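Local coordinates for uncharacterized protein (Bacteroides ovatus CL02T12C04, PDB 6PTM) that probably acts as an exo-acting glycoside hydrolase of family GH42 that trims carrageenan oligosaccharides from one chain end, at residues 503-515 and 525-537. Numbering follows the deposited sequence.
Sequences ATQTWYWCRREDG and GYAASNNHQPRIV
Asn530 and Asn531 face Tyr508, Cys510 and Arg511 in the connection after the eighth and last strand of the (beta/alpha)8 barrel, 503-506, which lies beside the first, 168-175. Here the loop leaving the strand meets the type II turn and short 3-10 segment that lead into helix 534-549. Every hydrogen bond across the contact uses at least one backbone atom. Asn530 OD1 takes the N-H of Tyr508, which follows a cis peptide bond, in its carbonyl plane on a lone pair (OD1 to N 3.1 Å), while Asn530 ND2 reaches Tyr508 O (2.9 Å) from above the carbonyl plane. Asn530 CG lies between its own backbone N and carbonyl carbon (chi1 57°), which brings OD1 and ND2 to the N and O of the one residue. Asn531 shares the same carbonyl through a weak ND2 bond, its ND2 being aligned by Ser529 OG (2.9 Å); its OD1 accepts from Arg511 N and, weakly, from Cys510 N.

Apolar and aromatic contacts centre on the Tyr508 and Tyr526 rings. Trp507 and Cys510 CB cover opposite faces of the Tyr508 ring, and Tyr508 OH meets the edge of the Tyr526 ring, 3.4 Å from Tyr526 CB. Cys510 CB also packs against Tyr526 CE1 (3.6 Å). Farther along, Trp509 CZ3 touches Val537 CG1.

The chain of Arg511 bends at chi2 (-89°). Arg511 NE (2.8 Å) and NH2 grip Asn531 O side-on, the oxygen lying close to the guanidinium plane, and NH2 also salt-bridges Asp88 and Glu120, tying the loop to helices 69-90 and 109-139. His532 presents its ring edge to Arg511 NH2, with the planes 80° apart. On the remaining nitrogen, Arg511 NH1 donates to a lone pair of Gly515 O (2.8 Å), which a water links to Tyr526 OH.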
loop_
_atom_site.group_PDB
_atom_site.type_symbol
_atom_site.label_atom_id
_atom_site.label_comp_id
_atom_site.label_asym_id
_atom_site.label_seq_id
_atom_site.Cartn_x
_atom_site.Cartn_y
_atom_site.Cartn_z
ATOM N N ALA A 503 3.859 -7.443 -4.267
ATOM C CA ALA A 503 4.351 -6.999 -5.581
ATOM C C ALA A 503 4.180 -5.500 -5.668
ATOM O O ALA A 503 3.195 -4.991 -5.126
ATOM C CB ALA A 503 3.589 -7.687 -6.671
ATOM N N THR A 504 5.078 -4.848 -6.390
ATOM C CA THR A 504 5.091 -3.382 -6.574
ATOM C C THR A 504 5.454 -3.056 -8.017
ATOM O O THR A 504 6.493 -3.547 -8.489
ATOM C CB THR A 504 6.079 -2.668 -5.655
ATOM O OG1 THR A 504 5.827 -3.136 -4.327
ATOM C CG2 THR A 504 5.926 -1.165 -5.752
ATOM N N GLN A 505 4.619 -2.251 -8.673
ATOM C CA GLN A 505 5.041 -1.495 -9.873
ATOM C C GLN A 505 5.432 -0.121 -9.346
ATOM O O GLN A 505 4.493 0.627 -9.007
ATOM C CB GLN A 505 3.934 -1.415 -10.921
ATOM C CG GLN A 505 4.456 -0.786 -12.203
ATOM C CD GLN A 505 3.425 -0.709 -13.295
ATOM O OE1 GLN A 505 2.253 -0.408 -13.063
ATOM N NE2 GLN A 505 3.872 -0.996 -14.496
ATOM N N THR A 506 6.728 0.183 -9.225
ATOM C CA THR A 506 7.203 1.415 -8.546
ATOM C C THR A 506 7.099 2.624 -9.493
ATOM O O THR A 506 7.474 2.490 -10.678
ATOM C CB THR A 506 8.621 1.250 -8.005
ATOM O OG1 THR A 506 8.658 0.124 -7.112
ATOM C CG2 THR A 506 9.104 2.530 -7.352
ATOM N N TRP A 507 6.610 3.756 -8.988
ATOM C CA TRP A 507 6.662 5.066 -9.707
ATOM C C TRP A 507 8.094 5.615 -9.658
ATOM O O TRP A 507 8.605 5.874 -8.573
ATOM C CB TRP A 507 5.680 6.056 -9.070
ATOM C CG TRP A 507 5.679 7.428 -9.680
ATOM C CD1 TRP A 507 6.401 8.508 -9.257
ATOM C CD2 TRP A 507 4.913 7.881 -10.821
ATOM N NE1 TRP A 507 6.133 9.595 -10.044
ATOM C CE2 TRP A 507 5.234 9.244 -11.014
ATOM C CE3 TRP A 507 4.002 7.281 -11.706
ATOM C CZ2 TRP A 507 4.633 10.020 -12.010
ATOM C CZ3 TRP A 507 3.405 8.052 -12.690
ATOM C CH2 TRP A 507 3.731 9.397 -12.845
ATOM N N TYR A 508 8.781 5.788 -10.800
ATOM C CA TYR A 508 8.394 5.387 -12.156
ATOM C C TYR A 508 9.629 5.405 -13.075
ATOM O O TYR A 508 10.614 6.069 -12.781
ATOM C CB TYR A 508 7.313 6.267 -12.805
ATOM C CG TYR A 508 7.641 7.722 -13.087
ATOM C CD1 TYR A 508 6.990 8.400 -14.113
ATOM C CD2 TYR A 508 8.521 8.451 -12.292
ATOM C CE1 TYR A 508 7.221 9.750 -14.360
ATOM C CE2 TYR A 508 8.771 9.791 -12.535
ATOM C CZ TYR A 508 8.110 10.452 -13.560
ATOM O OH TYR A 508 8.350 11.786 -13.768
ATOM N N TRP A 509 9.579 4.639 -14.157
ATOM C CA TRP A 509 10.704 4.530 -15.117
ATOM C C TRP A 509 10.316 5.289 -16.381
ATOM O O TRP A 509 9.894 4.665 -17.374
ATOM C CB TRP A 509 11.055 3.077 -15.383
ATOM C CG TRP A 509 12.356 2.846 -16.098
ATOM C CD1 TRP A 509 12.757 3.319 -17.318
ATOM C CD2 TRP A 509 13.405 1.972 -15.641
ATOM N NE1 TRP A 509 13.989 2.806 -17.645
ATOM C CE2 TRP A 509 14.405 1.969 -16.644
ATOM C CE3 TRP A 509 13.580 1.192 -14.484
ATOM C CZ2 TRP A 509 15.569 1.215 -16.514
ATOM C CZ3 TRP A 509 14.735 0.452 -14.359
ATOM C CH2 TRP A 509 15.708 0.464 -15.364
ATOM N N CYS A 510 10.407 6.607 -16.284
ATOM C CA CYS A 510 9.999 7.541 -17.356
ATOM C C CYS A 510 11.122 7.673 -18.395
ATOM O O CYS A 510 10.818 8.168 -19.481
ATOM C CB CYS A 510 9.630 8.899 -16.774
ATOM S SG CYS A 510 8.643 9.881 -17.926
ATOM N N ARG A 511 12.356 7.251 -18.077
ATOM C CA ARG A 511 13.494 7.178 -19.038
ATOM C C ARG A 511 13.133 6.307 -20.245
ATOM O O ARG A 511 12.631 5.182 -20.060
ATOM C CB ARG A 511 14.723 6.565 -18.366
ATOM C CG ARG A 511 15.411 7.485 -17.369
ATOM C CD ARG A 511 16.486 8.354 -18.036
ATOM N NE ARG A 511 17.362 8.917 -17.012
ATOM C CZ ARG A 511 18.354 9.778 -17.230
ATOM N NH1 ARG A 511 18.612 10.207 -18.452
ATOM N NH2 ARG A 511 19.125 10.146 -16.222
ATOM N N ARG A 512 13.420 6.794 -21.447
ATOM C CA ARG A 512 13.322 5.985 -22.685
ATOM C C ARG A 512 14.663 5.265 -22.841
ATOM O O ARG A 512 15.631 5.614 -22.087
ATOM C CB ARG A 512 12.956 6.849 -23.908
ATOM C CG ARG A 512 11.660 7.644 -23.790
ATOM C CD ARG A 512 10.396 6.814 -23.525
ATOM N NE ARG A 512 10.226 6.376 -22.131
ATOM C CZ ARG A 512 9.344 5.467 -21.673
ATOM N NH1 ARG A 512 8.479 4.887 -22.497
ATOM N NH2 ARG A 512 9.351 5.140 -20.380
ATOM N N GLU A 513 14.743 4.313 -23.776
ATOM C CA GLU A 513 15.988 3.530 -24.004
ATOM C C GLU A 513 17.165 4.477 -24.300
ATOM O O GLU A 513 18.294 4.190 -23.818
ATOM C CB GLU A 513 15.781 2.514 -25.127
ATOM C CG GLU A 513 16.878 1.455 -25.192
ATOM C CD GLU A 513 16.763 0.480 -26.354
ATOM O OE1 GLU A 513 15.727 0.493 -27.040
ATOM O OE2 GLU A 513 17.704 -0.293 -26.558
ATOM N N ASP A 514 16.918 5.598 -24.994
ATOM C CA ASP A 514 17.984 6.555 -25.426
ATOM C C ASP A 514 18.433 7.473 -24.263
ATOM O O ASP A 514 19.491 8.162 -24.417
ATOM C CB ASP A 514 17.584 7.301 -26.715
ATOM C CG ASP A 514 16.517 8.375 -26.593
ATOM O OD1 ASP A 514 16.048 8.652 -25.475
ATOM O OD2 ASP A 514 16.136 8.909 -27.631
ATOM N N GLY A 515 17.708 7.481 -23.135
ATOM C CA GLY A 515 17.996 8.339 -21.966
ATOM C C GLY A 515 17.170 9.621 -21.926
ATOM O O GLY A 515 17.172 10.293 -20.863
ATOM N N GLY A 525 7.310 15.387 -11.711
ATOM C CA GLY A 525 7.714 14.128 -11.053
ATOM C C GLY A 525 9.129 13.676 -11.384
ATOM O O GLY A 525 9.663 12.791 -10.631
ATOM N N TYR A 526 9.746 14.225 -12.441
ATOM C CA TYR A 526 10.880 13.552 -13.133
ATOM C C TYR A 526 12.222 13.842 -12.452
ATOM O O TYR A 526 12.921 12.875 -12.095
ATOM C CB TYR A 526 10.938 13.901 -14.617
ATOM C CG TYR A 526 11.911 13.055 -15.403
ATOM C CD1 TYR A 526 11.713 11.686 -15.574
ATOM C CD2 TYR A 526 13.024 13.632 -16.007
ATOM C CE1 TYR A 526 12.599 10.919 -16.319
ATOM C CE2 TYR A 526 13.902 12.881 -16.772
ATOM C CZ TYR A 526 13.695 11.518 -16.930
ATOM O OH TYR A 526 14.568 10.776 -17.684
ATOM N N ALA A 527 12.622 15.106 -12.313
ATOM C CA ALA A 527 14.007 15.416 -11.871
ATOM C C ALA A 527 14.218 14.892 -10.433
ATOM O O ALA A 527 13.305 15.079 -9.575
ATOM C CB ALA A 527 14.293 16.888 -12.020
ATOM N N ALA A 528 15.365 14.241 -10.179
ATOM C CA ALA A 528 15.812 13.793 -8.835
ATOM C C ALA A 528 14.889 12.670 -8.327
ATOM O O ALA A 528 14.897 12.383 -7.107
ATOM C CB ALA A 528 15.854 14.975 -7.874
ATOM N N SER A 529 14.101 12.072 -9.231
ATOM C CA SER A 529 13.394 10.782 -9.038
ATOM C C SER A 529 14.411 9.658 -9.316
ATOM O O SER A 529 15.623 9.954 -9.673
ATOM C CB SER A 529 12.157 10.689 -9.933
ATOM O OG SER A 529 12.487 10.483 -11.316
ATOM N N ASN A 530 13.942 8.414 -9.225
ATOM C CA ASN A 530 14.770 7.203 -9.429
ATOM C C ASN A 530 15.409 7.273 -10.813
ATOM O O ASN A 530 16.474 6.659 -10.961
ATOM C CB ASN A 530 13.983 5.908 -9.194
ATOM C CG ASN A 530 12.756 5.777 -10.055
ATOM O OD1 ASN A 530 11.661 6.133 -9.606
ATOM N ND2 ASN A 530 12.946 5.308 -11.283
ATOM N N ASN A 531 14.798 8.002 -11.753
ATOM C CA ASN A 531 15.307 8.148 -13.142
ATOM C C ASN A 531 16.711 8.796 -13.129
ATOM O O ASN A 531 17.397 8.732 -14.186
ATOM C CB ASN A 531 14.322 8.910 -14.015
ATOM C CG ASN A 531 13.026 8.150 -14.165
ATOM O OD1 ASN A 531 12.937 7.225 -14.999
ATOM N ND2 ASN A 531 12.012 8.584 -13.428
ATOM N N HIS A 532 17.130 9.371 -11.995
ATOM C CA HIS A 532 18.468 9.979 -11.783
ATOM C C HIS A 532 19.256 9.290 -10.660
ATOM O O HIS A 532 20.260 9.895 -10.177
ATOM C CB HIS A 532 18.303 11.484 -11.470
ATOM C CG HIS A 532 17.703 12.237 -12.607
ATOM N ND1 HIS A 532 17.063 13.443 -12.454
ATOM C CD2 HIS A 532 17.692 11.969 -13.932
ATOM C CE1 HIS A 532 16.669 13.875 -13.643
ATOM N NE2 HIS A 532 17.038 12.985 -14.564
ATOM N N GLN A 533 18.874 8.090 -10.231
ATOM C CA GLN A 533 19.453 7.500 -8.980
ATOM C C GLN A 533 19.775 6.020 -9.175
ATOM O O GLN A 533 19.005 5.130 -8.780
ATOM C CB GLN A 533 18.496 7.672 -7.806
ATOM C CG GLN A 533 18.119 9.108 -7.504
ATOM C CD GLN A 533 16.930 9.183 -6.576
ATOM O OE1 GLN A 533 15.978 8.393 -6.704
ATOM N NE2 GLN A 533 16.982 10.139 -5.645
ATOM N N PRO A 534 20.969 5.717 -9.730
ATOM C CA PRO A 534 21.369 4.329 -9.993
ATOM C C PRO A 534 21.305 3.416 -8.758
ATOM O O PRO A 534 20.940 2.302 -8.929
ATOM C CB PRO A 534 22.810 4.440 -10.512
ATOM C CG PRO A 534 22.900 5.864 -11.030
ATOM C CD PRO A 534 22.006 6.686 -10.119
ATOM N N ARG A 535 21.632 3.927 -7.569
ATOM C CA ARG A 535 21.707 3.096 -6.354
ATOM C C ARG A 535 20.293 2.833 -5.813
ATOM O O ARG A 535 20.083 1.724 -5.278
ATOM C CB ARG A 535 22.667 3.689 -5.330
ATOM C CG ARG A 535 24.132 3.433 -5.653
ATOM C CD ARG A 535 25.038 3.575 -4.468
ATOM N NE ARG A 535 25.096 4.932 -3.985
ATOM C CZ ARG A 535 25.724 5.303 -2.875
ATOM N NH1 ARG A 535 25.670 6.561 -2.478
ATOM N NH2 ARG A 535 26.330 4.415 -2.111
ATOM N N ILE A 536 19.331 3.728 -6.035
ATOM C CA ILE A 536 17.909 3.487 -5.630
ATOM C C ILE A 536 17.291 2.410 -6.535
ATOM O O ILE A 536 16.663 1.477 -6.026
ATOM C CB ILE A 536 17.110 4.811 -5.649
ATOM C CG1 ILE A 536 17.717 5.851 -4.710
ATOM C CG2 ILE A 536 15.645 4.602 -5.312
ATOM C CD1 ILE A 536 17.619 5.480 -3.251
ATOM N N VAL A 537 17.408 2.554 -7.841
ATOM C CA VAL A 537 16.870 1.546 -8.799
ATOM C C VAL A 537 17.438 0.168 -8.426
ATOM O O VAL A 537 16.680 -0.819 -8.347
ATOM C CB VAL A 537 17.197 1.970 -10.244
ATOM C CG1 VAL A 537 16.976 0.860 -11.250
ATOM C CG2 VAL A 537 16.365 3.176 -10.612
HETATM O O HOH W 1 8.174 11.504 -8.858
HETATM O O HOH W 2 15.900 12.138 -19.499
#